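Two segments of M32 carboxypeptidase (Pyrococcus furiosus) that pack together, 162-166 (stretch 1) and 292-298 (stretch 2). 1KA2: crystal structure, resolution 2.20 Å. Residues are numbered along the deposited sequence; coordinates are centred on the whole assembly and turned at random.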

# COMPACT_ATOMS: atom_id res chain seq x y z
N LEU A 162 25.17 -10.82 11.73
CA LEU A 162 23.93 -10.06 11.83
C LEU A 162 23.27 -9.97 10.46
O LEU A 162 22.05 -10.05 10.35
CB LEU A 162 24.23 -8.63 12.33
CG LEU A 162 23.17 -7.88 13.14
CD1 LEU A 162 23.44 -6.37 13.04
CD2 LEU A 162 21.78 -8.20 12.65
N TYR A 163 24.08 -9.80 9.42
CA TYR A 163 23.57 -9.66 8.07
C TYR A 163 23.62 -10.91 7.20
O TYR A 163 23.03 -10.94 6.12
CB TYR A 163 24.31 -8.52 7.36
CG TYR A 163 24.19 -7.22 8.09
CD1 TYR A 163 25.22 -6.75 8.90
CD2 TYR A 163 23.01 -6.47 8.03
CE1 TYR A 163 25.08 -5.57 9.63
CE2 TYR A 163 22.86 -5.29 8.75
CZ TYR A 163 23.90 -4.85 9.56
OH TYR A 163 23.75 -3.68 10.28
N GLU A 164 24.36 -11.91 7.65
CA GLU A 164 24.47 -13.17 6.92
C GLU A 164 24.67 -14.29 7.94
O GLU A 164 25.79 -14.58 8.37
CB GLU A 164 25.64 -13.10 5.93
CG GLU A 164 25.78 -14.31 5.00
CD GLU A 164 24.68 -14.40 3.94
OE1 GLU A 164 24.04 -13.37 3.65
OE2 GLU A 164 24.48 -15.50 3.36
N GLU A 165 23.55 -14.89 8.34
CA GLU A 165 23.53 -15.95 9.33
C GLU A 165 24.69 -16.94 9.16
O GLU A 165 24.83 -17.58 8.11
CB GLU A 165 22.20 -16.70 9.25
CG GLU A 165 21.95 -17.67 10.40
CD GLU A 165 20.64 -18.42 10.24
OE1 GLU A 165 20.32 -19.22 11.14
OE2 GLU A 165 19.93 -18.23 9.22
N GLY A 166 25.53 -17.03 10.19
CA GLY A 166 26.65 -17.95 10.13
C GLY A 166 27.91 -17.45 9.45
O GLY A 166 28.92 -18.17 9.41
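Stretch 2 (292-298) GVSLGIH

Stretch 1 carries the last turn of a helix into a loop: Leu 162 and Tyr 163 are helical, and Glu 164, at phi/psi -149/93, is the first residue to leave helical angles. Glu 165 (-40/119) and Gly 166 (84/-3) continue the loop; the angles of Gly 166 would jam a CB against the carbonyl O of Glu 165. Stretch 2 does the reverse. Gly 292 and Val 293 lead in as loop, Ser 294 is extended at -167/170 and occupies the N-cap position, and Leu 295 to His 298 form the first turn of a helix that runs on, with His 298 N donating to Ser 294 O at 3.0 Å. The end of one helix thus meets the start of another, and the nearest CA atoms across the stretches are Glu 164 CA and Ser 294 CA, 5.9 Å apart. The contact is small, burying 243 Å² over both sides.

Its centre is the carboxylate of Glu 164. The CA-to-CB bond of this residue points sideways, but chi1 t and chi2 p bring the end of the side chain nearer to stretch 2, where it meets the start of the helix. Gly 296 N donates to Glu 164 OE1 at 2.8 Å, with an angle of 148° at the hydrogen, and Ser 294 OG donates to Glu 164 OE2, also at 2.8 Å. The serine, with chi1 p and its CB directed toward stretch 1, works in two directions: the same oxygen caps its own helix, accepting a straight but weak bond from Ile 297 N to Ser 294 OG at 3.3 Å. Gly 296 leaves room for the acid, since an ideal CB there would point toward stretch 1 and lie 2.7 Å from Glu 164 OE2, a clash.

Leu 295 N is served by water 1, which accepts from it at 3.2 Å and donates to Tyr 163 O at 2.9 Å. Beside this bridge Leu 295, rotamer m,t, lies against Tyr 163: Leu 295 CG is 3.8 Å from Tyr 163 O, and Leu 295 CD1 is 4.2 Å from Tyr 163 CB. The tyrosine side chain leads away at its end, so its root makes this apolar contact. On the loop, Glu 165 points its CB toward stretch 2 but touches it lightly, Glu 165 OE2 approaching Val 293 CG2 to 4.4 Å; both its carboxylate oxygens are hydrogen-bonded elsewhere in the structure.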

# COMPACT_ATOMS: atom_id res chain seq x y z
N GLY A 292 13.34 -16.07 1.21
CA GLY A 292 14.79 -16.18 1.06
C GLY A 292 15.55 -16.21 2.38
O GLY A 292 15.29 -15.41 3.27
N VAL A 293 16.51 -17.11 2.49
CA VAL A 293 17.25 -17.25 3.74
C VAL A 293 18.22 -16.13 4.15
O VAL A 293 18.42 -15.92 5.33
CB VAL A 293 17.98 -18.65 3.79
CG1 VAL A 293 19.28 -18.63 2.92
CG2 VAL A 293 18.26 -19.01 5.24
N SER A 294 18.80 -15.40 3.20
CA SER A 294 19.73 -14.35 3.56
C SER A 294 20.06 -13.41 2.42
O SER A 294 19.74 -13.69 1.28
CB SER A 294 21.05 -14.95 4.06
OG SER A 294 21.70 -15.59 2.98
N LEU A 295 20.75 -12.32 2.75
CA LEU A 295 21.17 -11.36 1.74
C LEU A 295 22.08 -11.99 0.71
O LEU A 295 22.00 -11.66 -0.47
CB LEU A 295 21.94 -10.20 2.38
CG LEU A 295 21.21 -9.23 3.30
CD1 LEU A 295 22.17 -8.11 3.76
CD2 LEU A 295 20.01 -8.67 2.52
N GLY A 296 22.98 -12.86 1.16
CA GLY A 296 23.90 -13.49 0.23
C GLY A 296 23.28 -14.46 -0.76
O GLY A 296 23.58 -14.45 -1.94
N ILE A 297 22.38 -15.31 -0.27
CA ILE A 297 21.72 -16.25 -1.18
C ILE A 297 20.82 -15.44 -2.12
O ILE A 297 20.68 -15.77 -3.29
CB ILE A 297 20.87 -17.30 -0.41
CG1 ILE A 297 21.77 -18.04 0.59
CG2 ILE A 297 20.24 -18.30 -1.40
CD1 ILE A 297 22.93 -18.76 -0.05
N HIS A 298 20.20 -14.37 -1.60
CA HIS A 298 19.32 -13.56 -2.44
C HIS A 298 20.11 -12.93 -3.57
O HIS A 298 19.68 -12.93 -4.71
CB HIS A 298 18.60 -12.48 -1.63
CG HIS A 298 17.11 -12.60 -1.67
ND1 HIS A 298 16.37 -12.33 -2.81
CD2 HIS A 298 16.21 -12.99 -0.73
CE1 HIS A 298 15.09 -12.54 -2.56
NE2 HIS A 298 14.97 -12.94 -1.31
O HOH W 1 20.39 -12.04 5.94